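Local coordinates for uncharacterized protein (Bacillus thuringiensis serovar kurstaki, PDB 4XHN), which binds an ATP analogue with magnesium and is probably an actin-like nucleotide-hydrolysing protein, perhaps a ParM-type filament former in plasmid segregation, at residues Asn199-Ser204 and Leu252-Ser257; Phe211-Gly216 and Ser406-Asn411; Asn367-Gly372 and Asp388-Pro393. The protein carries 2 engineered substitutions. One frame throughout, in Å; residues are numbered along the deposited sequence.

Contact 1: Asn199-Ser204 and Leu252-Ser257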
ATOM      1  N   ASN A 199       5.305   3.790 -14.995  1.00 29.47           N
ATOM      2  CA  ASN A 199       4.999   2.417 -15.398  1.00 28.49           C
ATOM      3  C   ASN A 199       3.635   2.259 -16.059  1.00 30.80           C
ATOM      4  O   ASN A 199       2.907   1.305 -15.778  1.00 34.51           O
ATOM      5  CB  ASN A 199       5.091   1.490 -14.185  1.00 29.81           C
ATOM      6  CG  ASN A 199       6.503   1.378 -13.644  1.00 30.95           C
ATOM      7  OD1 ASN A 199       7.436   1.049 -14.376  1.00 39.48           O
ATOM      8  ND2 ASN A 199       6.668   1.662 -12.357  1.00 19.82           N
ATOM      9  N   VAL A 200       3.297   3.200 -16.935  1.00 32.50           N
ATOM     10  CA  VAL A 200       1.983   3.228 -17.567  1.00 36.87           C
ATOM     11  C   VAL A 200       1.719   2.002 -18.438  1.00 37.08           C
ATOM     12  O   VAL A 200       0.688   1.342 -18.296  1.00 35.43           O
ATOM     13  CB  VAL A 200       1.809   4.494 -18.430  1.00 35.69           C
ATOM     14  CG1 VAL A 200       0.463   4.471 -19.146  1.00 33.93           C
ATOM     15  CG2 VAL A 200       1.942   5.741 -17.570  1.00 30.33           C
ATOM     16  N   GLU A 201       2.653   1.692 -19.330  1.00 36.86           N
ATOM     17  CA  GLU A 201       2.430   0.647 -20.322  1.00 39.82           C
ATOM     18  C   GLU A 201       3.143  -0.661 -20.003  1.00 39.00           C
ATOM     19  O   GLU A 201       3.970  -0.732 -19.092  1.00 41.09           O
ATOM     20  CB  GLU A 201       2.868   1.134 -21.705  1.00 41.05           C
ATOM     21  CG  GLU A 201       2.321   2.499 -22.108  1.00 45.91           C
ATOM     22  CD  GLU A 201       0.823   2.501 -22.369  1.00 53.46           C
ATOM     23  OE1 GLU A 201       0.162   1.456 -22.186  1.00 58.48           O
ATOM     24  OE2 GLU A 201       0.305   3.565 -22.766  1.00 56.76           O
ATOM     25  N   GLY A 202       2.808  -1.695 -20.768  1.00 32.61           N
ATOM     26  CA  GLY A 202       3.491  -2.971 -20.685  1.00 35.12           C
ATOM     27  C   GLY A 202       3.263  -3.743 -19.400  1.00 37.33           C
ATOM     28  O   GLY A 202       2.357  -3.442 -18.621  1.00 32.11           O
ATOM     29  N   VAL A 203       4.112  -4.740 -19.178  1.00 40.11           N
ATOM     30  CA  VAL A 203       3.952  -5.679 -18.075  1.00 36.15           C
ATOM     31  C   VAL A 203       4.482  -5.158 -16.739  1.00 33.68           C
ATOM     32  O   VAL A 203       4.563  -5.912 -15.769  1.00 37.48           O
ATOM     33  CB  VAL A 203       4.662  -7.013 -18.391  1.00 34.36           C
ATOM     34  CG1 VAL A 203       4.084  -7.639 -19.650  1.00 30.97           C
ATOM     35  CG2 VAL A 203       6.159  -6.788 -18.547  1.00 24.83           C
ATOM     36  N   SER A 204       4.836  -3.875 -16.687  1.00 33.97           N
ATOM     37  CA  SER A 204       5.456  -3.292 -15.496  1.00 29.55           C
ATOM     38  C   SER A 204       4.590  -3.414 -14.242  1.00 28.15           C
ATOM     39  O   SER A 204       5.071  -3.832 -13.187  1.00 28.88           O
ATOM     40  CB  SER A 204       5.794  -1.820 -15.741  1.00 31.97           C
ATOM     41  OG  SER A 204       7.007  -1.689 -16.461  1.00 37.21           O
ATOM     42  N   LEU A 252      -2.077  -0.422 -21.762  1.00 38.19           N
ATOM     43  CA  LEU A 252      -3.186  -0.157 -20.860  1.00 33.24           C
ATOM     44  C   LEU A 252      -4.391   0.290 -21.678  1.00 37.40           C
ATOM     45  O   LEU A 252      -4.281   1.187 -22.512  1.00 36.77           O
ATOM     46  CB  LEU A 252      -2.800   0.912 -19.833  1.00 31.45           C
ATOM     47  CG  LEU A 252      -3.845   1.350 -18.806  1.00 33.17           C
ATOM     48  CD1 LEU A 252      -4.249   0.188 -17.914  1.00 32.45           C
ATOM     49  CD2 LEU A 252      -3.321   2.512 -17.972  1.00 28.86           C
ATOM     50  N   ASN A 253      -5.533  -0.355 -21.462  1.00 36.44           N
ATOM     51  CA  ASN A 253      -6.766   0.043 -22.130  1.00 37.53           C
ATOM     52  C   ASN A 253      -7.403   1.203 -21.374  1.00 48.37           C
ATOM     53  O   ASN A 253      -8.221   0.999 -20.477  1.00 53.56           O
ATOM     54  CB  ASN A 253      -7.735  -1.135 -22.228  1.00 32.70           C
ATOM     55  CG  ASN A 253      -8.906  -0.853 -23.147  1.00 36.59           C
ATOM     56  OD1 ASN A 253      -9.775  -0.037 -22.836  1.00 34.94           O
ATOM     57  ND2 ASN A 253      -8.938  -1.531 -24.289  1.00 42.11           N
ATOM     58  N   LYS A 254      -7.032   2.422 -21.754  1.00 51.79           N
ATOM     59  CA  LYS A 254      -7.302   3.612 -20.948  1.00 50.11           C
ATOM     60  C   LYS A 254      -8.750   4.104 -21.012  1.00 48.69           C
ATOM     61  O   LYS A 254      -9.039   5.248 -20.658  1.00 47.69           O
ATOM     62  CB  LYS A 254      -6.357   4.734 -21.379  1.00 50.39           C
ATOM     63  CG  LYS A 254      -5.096   4.209 -22.044  1.00 49.20           C
ATOM     64  CD  LYS A 254      -3.892   5.088 -21.787  1.00 46.87           C
ATOM     65  CE  LYS A 254      -2.611   4.283 -21.933  1.00 43.29           C
ATOM     66  NZ  LYS A 254      -2.608   3.475 -23.186  1.00 42.17           N
ATOM     67  N   LYS A 255      -9.659   3.242 -21.456  1.00 52.67           N
ATOM     68  CA  LYS A 255     -11.064   3.607 -21.510  1.00 52.92           C
ATOM     69  C   LYS A 255     -11.912   2.639 -20.686  1.00 50.87           C
ATOM     70  O   LYS A 255     -12.885   3.034 -20.057  1.00 53.87           O
ATOM     71  CB  LYS A 255     -11.552   3.653 -22.964  1.00 57.11           C
ATOM     72  CG  LYS A 255     -12.973   3.174 -23.173  1.00 60.96           C
ATOM     73  CD  LYS A 255     -13.478   3.479 -24.564  1.00 65.98           C
ATOM     74  CE  LYS A 255     -13.623   4.975 -24.782  1.00 68.14           C
ATOM     75  NZ  LYS A 255     -14.299   5.306 -26.071  1.00 71.21           N
ATOM     76  N   LEU A 256     -11.519   1.372 -20.665  1.00 42.20           N
ATOM     77  CA  LEU A 256     -12.228   0.368 -19.876  1.00 38.06           C
ATOM     78  C   LEU A 256     -11.598   0.179 -18.501  1.00 35.78           C
ATOM     79  O   LEU A 256     -12.250  -0.307 -17.574  1.00 31.64           O
ATOM     80  CB  LEU A 256     -12.275  -0.974 -20.616  1.00 37.19           C
ATOM     81  CG  LEU A 256     -13.308  -1.090 -21.740  1.00 40.72           C
ATOM     82  CD1 LEU A 256     -13.597  -2.555 -22.046  1.00 40.41           C
ATOM     83  CD2 LEU A 256     -14.587  -0.351 -21.383  1.00 43.41           C
ATOM     84  N   SER A 257     -10.330   0.563 -18.370  1.00 35.88           N
ATOM     85  CA  SER A 257      -9.647   0.511 -17.083  1.00 35.34           C
ATOM     86  C   SER A 257     -10.312   1.465 -16.104  1.00 36.79           C
ATOM     87  O   SER A 257     -10.127   2.679 -16.180  1.00 33.75           O
ATOM     88  CB  SER A 257      -8.165   0.855 -17.235  1.00 34.38           C
ATOM     89  OG  SER A 257      -7.441  -0.246 -17.755  1.00 37.66           O
TER
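Glu201 reaches over the start of segment 252-257 and grips it with both carboxylate oxygens, each on a different kind of partner. OE1 takes the backbone N-H of Leu252, with N to OE1 at 3.0 Å, the donor lying nearly in line with the C-O bond of the carboxylate. OE2 forms a salt bridge to Lys254, its NZ 2.9 Å from OE2 and on the syn lone pair of OE2, the side of the other carboxylate oxygen. A bend in the glutamate chain (chi2 -69°) turns the carboxylate back across the lysine, so the two side chains meet at about a right angle. Lys254 is itself curled: its NZ also donates to the carbonyl O of Leu252, 2.9 Å away and on an in-plane lone pair. One ammonium thus ties the carbonyl two residues back to a carboxylate, while that same carboxylate holds the N-H of Leu252.

Beside the charges the apolar contact is slight. Val200 keeps CG1 anti to its backbone N, and this methyl lies 4.2 Å from Lys254 CE and near Leu252 CD2. Leu252 also rests on Ala245 and Phe247 of strand 242-248. A backbone bond between Gly202 and Gly250 continues the junction.

The loop after strand 188-197, which belongs to the eight-stranded sheet, is thereby tied to edge strand 251-260 of the five-stranded one. With only 163 Å² buried between the segments, the join probably rests largely on one glutamate carboxylate that bridges a backbone N-H and an ammonium group, and its strength would probably depend on Glu201 and Lys254 both staying charged.

Contact 2: Phe211-Gly216 and Ser406-Asn411; sequences FDIVNG and SYLIAN
Ile409 and Ile213 supply the main apolar contact between helix 402-414 and segment 211-216, sliding past each other in opposite directions. Ile213 CD1 lies 3.8 Å from Ile409 CG1, and the same methyl reaches 3.9 Å to Leu408 CD2, so one methyl touches two consecutive helical side chains. Leu408 presents that branch with CG anti to its backbone N (chi1 170°), crossing the isoleucine at a slant.

Two residues earlier, on strand 211-212, the hydrocarbon meets backbone. Ile409 CD1 sits 3.5 Å from the carbonyl O of Phe211 and also approaches Phe211 CB, whereas the phenyl ring leads away from the helix.

Polar interactions do not cross between the two segments. Asp212 turns its CB away from the helix, yet its OD1 forms a salt bridge with Arg405, just before segment 406-411, and accepts a weak bond from Ile213 N.

Ile33 of strand 33-45 touches Asp212, Ile213 and Leu408, which brings the eight-stranded sheet to the contact. Strand 211-212 pairs with 218-219 in a small hairpin, and the helix lies between this hairpin and strand 145-151, whose Ser151 OG and Pro149 O bond to Tyr407 O and Asn411 ND2.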
ATOM      1  N   PHE A 211       7.605 -12.643 -10.717  1.00 33.78           N
ATOM      2  CA  PHE A 211       8.978 -12.523 -10.227  1.00 34.44           C
ATOM      3  C   PHE A 211       9.119 -12.047  -8.782  1.00 33.88           C
ATOM      4  O   PHE A 211       8.212 -11.431  -8.217  1.00 32.04           O
ATOM      5  CB  PHE A 211       9.764 -11.584 -11.143  1.00 33.81           C
ATOM      6  CG  PHE A 211       9.793 -12.028 -12.574  1.00 39.04           C
ATOM      7  CD1 PHE A 211      10.638 -13.047 -12.978  1.00 41.73           C
ATOM      8  CD2 PHE A 211       8.969 -11.433 -13.515  1.00 39.91           C
ATOM      9  CE1 PHE A 211      10.663 -13.460 -14.296  1.00 42.57           C
ATOM     10  CE2 PHE A 211       8.991 -11.842 -14.834  1.00 38.89           C
ATOM     11  CZ  PHE A 211       9.839 -12.857 -15.225  1.00 40.11           C
ATOM     12  N   ASP A 212      10.279 -12.345  -8.203  1.00 31.77           N
ATOM     13  CA  ASP A 212      10.612 -11.944  -6.844  1.00 31.55           C
ATOM     14  C   ASP A 212      12.115 -11.668  -6.746  1.00 38.49           C
ATOM     15  O   ASP A 212      12.909 -12.259  -7.479  1.00 50.46           O
ATOM     16  CB  ASP A 212      10.192 -13.030  -5.844  1.00 28.52           C
ATOM     17  CG  ASP A 212      10.229 -12.546  -4.409  1.00 34.89           C
ATOM     18  OD1 ASP A 212      10.217 -11.313  -4.203  1.00 36.64           O
ATOM     19  OD2 ASP A 212      10.277 -13.390  -3.488  1.00 37.05           O
ATOM     20  N   ILE A 213      12.505 -10.764  -5.855  1.00 41.09           N
ATOM     21  CA  ILE A 213      13.909 -10.387  -5.726  1.00 40.98           C
ATOM     22  C   ILE A 213      14.492 -10.914  -4.416  1.00 43.43           C
ATOM     23  O   ILE A 213      14.131 -10.441  -3.337  1.00 44.58           O
ATOM     24  CB  ILE A 213      14.092  -8.859  -5.786  1.00 36.05           C
ATOM     25  CG1 ILE A 213      13.339  -8.278  -6.978  1.00 32.82           C
ATOM     26  CG2 ILE A 213      15.563  -8.494  -5.839  1.00 35.81           C
ATOM     27  CD1 ILE A 213      13.308  -6.766  -6.998  1.00 28.00           C
ATOM     28  N   VAL A 214      15.385 -11.898  -4.516  1.00 38.62           N
ATOM     29  CA  VAL A 214      16.034 -12.498  -3.348  1.00 37.89           C
ATOM     30  C   VAL A 214      17.548 -12.425  -3.521  1.00 42.94           C
ATOM     31  O   VAL A 214      18.173 -13.406  -3.924  1.00 46.33           O
ATOM     32  CB  VAL A 214      15.614 -13.970  -3.141  1.00 36.13           C
ATOM     33  CG1 VAL A 214      15.951 -14.429  -1.725  1.00 32.40           C
ATOM     34  CG2 VAL A 214      14.126 -14.156  -3.419  1.00 36.63           C
ATOM     35  N   ASN A 215      18.113 -11.262  -3.187  1.00 51.80           N
ATOM     36  CA  ASN A 215      19.457 -10.828  -3.594  1.00 59.06           C
ATOM     37  C   ASN A 215      19.463 -10.519  -5.095  1.00 65.49           C
ATOM     38  O   ASN A 215      20.498 -10.187  -5.672  1.00 65.97           O
ATOM     39  CB  ASN A 215      20.537 -11.864  -3.249  1.00 62.89           C
ATOM     40  CG  ASN A 215      20.377 -12.438  -1.851  1.00 65.67           C
ATOM     41  OD1 ASN A 215      20.527 -13.643  -1.643  1.00 66.90           O
ATOM     42  ND2 ASN A 215      20.072 -11.578  -0.886  1.00 66.71           N
ATOM     43  N   GLY A 216      18.283 -10.618  -5.703  1.00 80.69           N
ATOM     44  CA  GLY A 216      18.104 -10.418  -7.126  1.00 80.75           C
ATOM     45  C   GLY A 216      18.592 -11.581  -7.971  1.00 82.54           C
ATOM     46  O   GLY A 216      19.655 -12.135  -7.700  1.00 91.12           O
ATOM     47  N   SER A 406       5.777  -4.730  -7.759  1.00 15.50           N
ATOM     48  CA  SER A 406       5.842  -4.713  -9.218  1.00 17.98           C
ATOM     49  C   SER A 406       6.643  -3.518  -9.715  1.00 21.45           C
ATOM     50  O   SER A 406       7.446  -3.637 -10.642  1.00 18.52           O
ATOM     51  CB  SER A 406       4.440  -4.686  -9.828  1.00 16.88           C
ATOM     52  OG  SER A 406       3.879  -5.985  -9.901  1.00 18.85           O
ATOM     53  N   TYR A 407       6.423  -2.363  -9.091  1.00 20.14           N
ATOM     54  CA  TYR A 407       7.131  -1.146  -9.467  1.00 18.75           C
ATOM     55  C   TYR A 407       8.612  -1.241  -9.119  1.00 19.09           C
ATOM     56  O   TYR A 407       9.455  -0.671  -9.810  1.00 18.35           O
ATOM     57  CB  TYR A 407       6.504   0.071  -8.788  1.00 15.62           C
ATOM     58  CG  TYR A 407       5.145   0.436  -9.339  1.00 19.81           C
ATOM     59  CD1 TYR A 407       4.701  -0.091 -10.546  1.00 19.20           C
ATOM     60  CD2 TYR A 407       4.306   1.306  -8.655  1.00 18.00           C
ATOM     61  CE1 TYR A 407       3.461   0.239 -11.057  1.00 16.03           C
ATOM     62  CE2 TYR A 407       3.063   1.641  -9.159  1.00 16.61           C
ATOM     63  CZ  TYR A 407       2.648   1.106 -10.361  1.00 18.09           C
ATOM     64  OH  TYR A 407       1.412   1.436 -10.866  1.00 25.33           O
ATOM     65  N   LEU A 408       8.923  -1.961  -8.046  1.00 16.73           N
ATOM     66  CA  LEU A 408      10.309  -2.188  -7.657  1.00 17.58           C
ATOM     67  C   LEU A 408      11.032  -3.035  -8.699  1.00 31.37           C
ATOM     68  O   LEU A 408      12.164  -2.738  -9.082  1.00 33.83           O
ATOM     69  CB  LEU A 408      10.382  -2.868  -6.289  1.00 17.28           C
ATOM     70  CG  LEU A 408      11.765  -3.380  -5.879  1.00 18.42           C
ATOM     71  CD1 LEU A 408      12.748  -2.227  -5.711  1.00 19.14           C
ATOM     72  CD2 LEU A 408      11.679  -4.204  -4.608  1.00 18.30           C
ATOM     73  N   ILE A 409      10.366  -4.091  -9.154  1.00 31.05           N
ATOM     74  CA  ILE A 409      10.944  -5.001 -10.135  1.00 31.36           C
ATOM     75  C   ILE A 409      11.129  -4.301 -11.481  1.00 32.11           C
ATOM     76  O   ILE A 409      12.129  -4.517 -12.169  1.00 31.55           O
ATOM     77  CB  ILE A 409      10.069  -6.261 -10.301  1.00 26.39           C
ATOM     78  CG1 ILE A 409      10.027  -7.040  -8.983  1.00 23.10           C
ATOM     79  CG2 ILE A 409      10.599  -7.150 -11.414  1.00 21.27           C
ATOM     80  CD1 ILE A 409       8.977  -8.128  -8.939  1.00 23.97           C
ATOM     81  N   ALA A 410      10.175  -3.448 -11.843  1.00 35.39           N
ATOM     82  CA  ALA A 410      10.285  -2.644 -13.057  1.00 31.64           C
ATOM     83  C   ALA A 410      11.493  -1.719 -12.986  1.00 36.52           C
ATOM     84  O   ALA A 410      12.153  -1.459 -13.993  1.00 40.27           O
ATOM     85  CB  ALA A 410       9.014  -1.838 -13.279  1.00 25.09           C
ATOM     86  N   ASN A 411      11.779  -1.237 -11.781  1.00 29.65           N
ATOM     87  CA  ASN A 411      12.857  -0.283 -11.567  1.00 28.75           C
ATOM     88  C   ASN A 411      14.233  -0.939 -11.615  1.00 33.42           C
ATOM     89  O   ASN A 411      15.168  -0.379 -12.192  1.00 38.57           O
ATOM     90  CB  ASN A 411      12.666   0.431 -10.230  1.00 27.54           C
ATOM     91  CG  ASN A 411      13.390   1.760 -10.171  1.00 29.29           C
ATOM     92  OD1 ASN A 411      13.774   2.319 -11.199  1.00 30.56           O
ATOM     93  ND2 ASN A 411      13.571   2.281  -8.964  1.00 28.04           N
TER

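Contact 3: Asn367-Gly372 and Asp388-Pro393; sequences NIVVGG and DGFILP. With ANP (phosphoaminophosphonic acid-adenylate ester), chain C.
Asn367 meets segment 388-393 through CB and ND2. Its CB lies 3.8 Å from Phe390 CD1, approaching the ring obliquely. CG, anti to the carbonyl carbon (chi1 -62°), stands beside the backbone N, and this turns the edge of the amide toward Gly389 O. ND2 at the tip then donates to Gly389 O at 3.1 Å, with the acceptor nearly in the amide plane, an N-H...O angle of 155° and ND2 itself tilted 33° from the carbonyl plane. The backbone N of Asn367 is directed to the same oxygen, though that distance is refined too short to be relied on. The side-chain bond thus adds to the strand pairing at its start.

Beyond it the strands run parallel. Ile391 N bonds to Asn367 O at 2.8 Å, and Val369 N to Ile391 O at 3.1 Å. Ile368 and Ile391 lie side by side on one face of the sheet. On the other, Val369 CG2 comes to the edge of the Phe390 ring, which also meets Trp359 of helix 337-362 at a steep angle between planes. Leu392 bends its CD2 back to 3.6 Å from Val369 CB, and Pro393 CD rests against the Val369 carbonyl as the strands part.

The chain then leaves strand 366-370 through Gly371 and Gly372. Gly372 N bonds to ANP O2A at 3.2 Å. An interior strand ending in a glycine turn at the nucleotide, followed by short helices and a parallel edge strand, is a beta-alpha-beta crossover; the glycine turn fits the adenosine motif of actin-like ATPases.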
ATOM      1  N   ASN A 367      -7.641 -12.997 -15.470  1.00 24.23           N
ATOM      2  CA  ASN A 367      -7.918 -11.931 -14.509  1.00 22.71           C
ATOM      3  C   ASN A 367      -7.087 -12.059 -13.236  1.00 25.56           C
ATOM      4  O   ASN A 367      -7.302 -12.965 -12.431  1.00 21.24           O
ATOM      5  CB  ASN A 367      -9.404 -11.906 -14.149  1.00 23.03           C
ATOM      6  CG  ASN A 367     -10.285 -11.609 -15.340  1.00 27.32           C
ATOM      7  OD1 ASN A 367     -10.632 -10.456 -15.601  1.00 27.86           O
ATOM      8  ND2 ASN A 367     -10.647 -12.649 -16.077  1.00 29.65           N
ATOM      9  N   ILE A 368      -6.144 -11.140 -13.054  1.00 27.01           N
ATOM     10  CA  ILE A 368      -5.271 -11.164 -11.887  1.00 24.09           C
ATOM     11  C   ILE A 368      -5.857 -10.342 -10.744  1.00 26.39           C
ATOM     12  O   ILE A 368      -6.172  -9.164 -10.914  1.00 30.77           O
ATOM     13  CB  ILE A 368      -3.867 -10.637 -12.230  1.00 18.85           C
ATOM     14  CG1 ILE A 368      -3.303 -11.391 -13.434  1.00 20.21           C
ATOM     15  CG2 ILE A 368      -2.942 -10.767 -11.034  1.00 17.93           C
ATOM     16  CD1 ILE A 368      -2.006 -10.830 -13.951  1.00 20.26           C
ATOM     17  N   VAL A 369      -6.007 -10.972  -9.582  1.00 22.97           N
ATOM     18  CA  VAL A 369      -6.554 -10.294  -8.414  1.00 16.70           C
ATOM     19  C   VAL A 369      -5.491 -10.144  -7.332  1.00 18.00           C
ATOM     20  O   VAL A 369      -4.946 -11.134  -6.840  1.00 16.00           O
ATOM     21  CB  VAL A 369      -7.765 -11.048  -7.838  1.00 17.25           C
ATOM     22  CG1 VAL A 369      -8.392 -10.252  -6.708  1.00 16.49           C
ATOM     23  CG2 VAL A 369      -8.786 -11.323  -8.928  1.00 18.35           C
ATOM     24  N   VAL A 370      -5.193  -8.900  -6.970  1.00 19.03           N
ATOM     25  CA  VAL A 370      -4.148  -8.610  -5.997  1.00 18.13           C
ATOM     26  C   VAL A 370      -4.635  -7.611  -4.949  1.00 16.94           C
ATOM     27  O   VAL A 370      -5.808  -7.240  -4.933  1.00 19.49           O
ATOM     28  CB  VAL A 370      -2.884  -8.059  -6.686  1.00 16.19           C
ATOM     29  CG1 VAL A 370      -2.349  -9.066  -7.694  1.00 15.07           C
ATOM     30  CG2 VAL A 370      -3.185  -6.734  -7.370  1.00 14.08           C
ATOM     31  N   GLY A 371      -3.732  -7.178  -4.074  1.00 14.59           N
ATOM     32  CA  GLY A 371      -4.080  -6.223  -3.038  1.00 17.94           C
ATOM     33  C   GLY A 371      -4.434  -6.904  -1.730  1.00 18.23           C
ATOM     34  O   GLY A 371      -4.670  -8.111  -1.695  1.00 24.02           O
ATOM     35  N   GLY A 372      -4.475  -6.129  -0.651  1.00 13.41           N
ATOM     36  CA  GLY A 372      -4.776  -6.674   0.661  1.00 12.81           C
ATOM     37  C   GLY A 372      -6.164  -7.282   0.764  1.00 16.89           C
ATOM     38  O   GLY A 372      -6.422  -8.102   1.645  1.00 14.13           O
ATOM     39  N   ASP A 388     -10.196 -21.319 -13.626  1.00 50.01           N
ATOM     40  CA  ASP A 388      -9.422 -20.884 -14.777  1.00 50.67           C
ATOM     41  C   ASP A 388      -9.928 -19.499 -15.167  1.00 45.15           C
ATOM     42  O   ASP A 388     -11.129 -19.239 -15.113  1.00 48.55           O
ATOM     43  CB  ASP A 388      -9.556 -21.873 -15.937  1.00 55.56           C
ATOM     44  CG  ASP A 388      -8.381 -21.816 -16.897  1.00 59.09           C
ATOM     45  OD1 ASP A 388      -7.330 -22.420 -16.591  1.00 61.58           O
ATOM     46  OD2 ASP A 388      -8.508 -21.170 -17.959  1.00 61.12           O
ATOM     47  N   GLY A 389      -9.017 -18.608 -15.539  1.00 29.46           N
ATOM     48  CA  GLY A 389      -9.392 -17.248 -15.877  1.00 31.52           C
ATOM     49  C   GLY A 389      -9.033 -16.260 -14.783  1.00 33.55           C
ATOM     50  O   GLY A 389      -8.949 -15.056 -15.022  1.00 33.08           O
ATOM     51  N   PHE A 390      -8.827 -16.771 -13.573  1.00 34.49           N
ATOM     52  CA  PHE A 390      -8.382 -15.940 -12.460  1.00 27.57           C
ATOM     53  C   PHE A 390      -7.002 -16.369 -11.977  1.00 25.93           C
ATOM     54  O   PHE A 390      -6.705 -17.562 -11.899  1.00 28.77           O
ATOM     55  CB  PHE A 390      -9.382 -15.994 -11.302  1.00 24.90           C
ATOM     56  CG  PHE A 390     -10.675 -15.285 -11.583  1.00 28.05           C
ATOM     57  CD1 PHE A 390     -10.822 -13.939 -11.286  1.00 25.77           C
ATOM     58  CD2 PHE A 390     -11.747 -15.965 -12.137  1.00 30.38           C
ATOM     59  CE1 PHE A 390     -12.013 -13.283 -11.540  1.00 28.52           C
ATOM     60  CE2 PHE A 390     -12.942 -15.315 -12.394  1.00 30.28           C
ATOM     61  CZ  PHE A 390     -13.075 -13.972 -12.096  1.00 29.05           C
ATOM     62  N   ILE A 391      -6.162 -15.388 -11.660  1.00 29.20           N
ATOM     63  CA  ILE A 391      -4.825 -15.660 -11.144  1.00 29.87           C
ATOM     64  C   ILE A 391      -4.563 -14.902  -9.848  1.00 32.15           C
ATOM     65  O   ILE A 391      -4.605 -13.674  -9.818  1.00 35.37           O
ATOM     66  CB  ILE A 391      -3.730 -15.284 -12.163  1.00 28.25           C
ATOM     67  CG1 ILE A 391      -3.873 -16.115 -13.440  1.00 31.46           C
ATOM     68  CG2 ILE A 391      -2.347 -15.475 -11.558  1.00 26.14           C
ATOM     69  CD1 ILE A 391      -2.855 -15.774 -14.502  1.00 28.92           C
ATOM     70  N   LEU A 392      -4.305 -15.644  -8.777  1.00 30.24           N
ATOM     71  CA  LEU A 392      -3.875 -15.052  -7.517  1.00 18.91           C
ATOM     72  C   LEU A 392      -2.366 -15.202  -7.397  1.00 18.96           C
ATOM     73  O   LEU A 392      -1.798 -16.157  -7.927  1.00 20.08           O
ATOM     74  CB  LEU A 392      -4.575 -15.714  -6.329  1.00 19.02           C
ATOM     75  CG  LEU A 392      -6.096 -15.584  -6.239  1.00 19.10           C
ATOM     76  CD1 LEU A 392      -6.594 -16.101  -4.899  1.00 19.19           C
ATOM     77  CD2 LEU A 392      -6.521 -14.144  -6.452  1.00 18.14           C
ATOM     78  N   PRO A 393      -1.706 -14.256  -6.711  1.00 19.19           N
ATOM     79  CA  PRO A 393      -0.259 -14.376  -6.502  1.00 24.02           C
ATOM     80  C   PRO A 393       0.119 -15.684  -5.808  1.00 34.50           C
ATOM     81  O   PRO A 393      -0.514 -16.067  -4.822  1.00 36.18           O
ATOM     82  CB  PRO A 393       0.076 -13.163  -5.619  1.00 18.94           C
ATOM     83  CG  PRO A 393      -1.241 -12.661  -5.104  1.00 16.24           C
ATOM     84  CD  PRO A 393      -2.240 -13.001  -6.156  1.00 16.74           C
TER
HETATM   85  PG  ANP C 501      -6.034   1.688  -1.540  1.00 34.54           P
HETATM   86  O1G ANP C 501      -7.516   1.831  -1.682  1.00 37.98           O
HETATM   87  O2G ANP C 501      -5.525   0.516  -2.467  1.00 53.99           O
HETATM   88  O3G ANP C 501      -5.337   3.041  -1.974  1.00 82.36           O
HETATM   89  PB  ANP C 501      -4.394   0.263   0.216  1.00 31.63           P
HETATM   90  O1B ANP C 501      -3.274   0.899   1.087  1.00 72.03           O
HETATM   91  O2B ANP C 501      -3.838  -0.057  -1.135  1.00 35.61           O
HETATM   92  N3B ANP C 501      -5.654   1.363   0.078  1.00 38.93           N
HETATM   93  PA  ANP C 501      -4.220  -2.445   0.783  1.00 31.52           P
HETATM   94  O1A ANP C 501      -2.797  -2.386   1.192  1.00 38.42           O
HETATM   95  O2A ANP C 501      -4.435  -2.954  -0.646  1.00 27.04           O
HETATM   96  O3A ANP C 501      -4.942  -1.030   0.894  1.00 51.23           O
HETATM   97  O5' ANP C 501      -5.002  -3.330   1.835  1.00 31.11           O
HETATM   98  C5' ANP C 501      -6.384  -3.673   1.592  1.00 29.01           C
HETATM   99  C4' ANP C 501      -7.002  -4.240   2.848  1.00 29.16           C
HETATM  100  O4' ANP C 501      -6.443  -5.546   3.129  1.00 31.10           O
HETATM  101  C3' ANP C 501      -6.805  -3.406   4.116  1.00 26.08           C
HETATM  102  O3' ANP C 501      -8.009  -3.402   4.875  1.00 25.03           O
HETATM  103  C2' ANP C 501      -5.697  -4.166   4.849  1.00 27.16           C
HETATM  104  O2' ANP C 501      -5.713  -3.950   6.255  1.00 22.47           O
HETATM  105  C1' ANP C 501      -6.076  -5.596   4.491  1.00 28.99           C
HETATM  106  N9  ANP C 501      -5.011  -6.576   4.670  1.00 28.90           N
HETATM  107  C8  ANP C 501      -3.690  -6.455   4.332  1.00 29.17           C
HETATM  108  N7  ANP C 501      -2.959  -7.508   4.625  1.00 33.11           N
HETATM  109  C5  ANP C 501      -3.874  -8.380   5.199  1.00 33.85           C
HETATM  110  C6  ANP C 501      -3.735  -9.682   5.730  1.00 30.76           C
HETATM  111  N6  ANP C 501      -2.582 -10.353   5.764  1.00 28.77           N
HETATM  112  N1  ANP C 501      -4.845 -10.278   6.222  1.00 36.70           N
HETATM  113  C2  ANP C 501      -6.003  -9.612   6.189  1.00 40.08           C
HETATM  114  N3  ANP C 501      -6.252  -8.386   5.719  1.00 38.79           N
HETATM  115  C4  ANP C 501      -5.138  -7.823   5.235  1.00 34.13           C

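Of the three contacts, only contact 3 reaches the nucleotide; the other two join parts of the fold away from it. Contacts 1 and 2 have centres 19 Å apart but meet directly through helix 402-414, where Asn199 OD1 packs 3.5 Å from Ala410 CB; the loop 199-204 therefore leans on the helix used by contact 2. Contacts 1 and 3 involve opposite edge strands of the five-stranded sheet, with centres 17 Å and nearest atoms about 8 Å apart. Contact 3 stays about 7 Å, nearest atoms, from contact 2, and strand 390-391 precedes helix 402-414 in the chain. Other partners of ANP include Lys23, Gly240, Thr241 and Thr264; the Val370 side chain is about 8 Å from the magnesium ion.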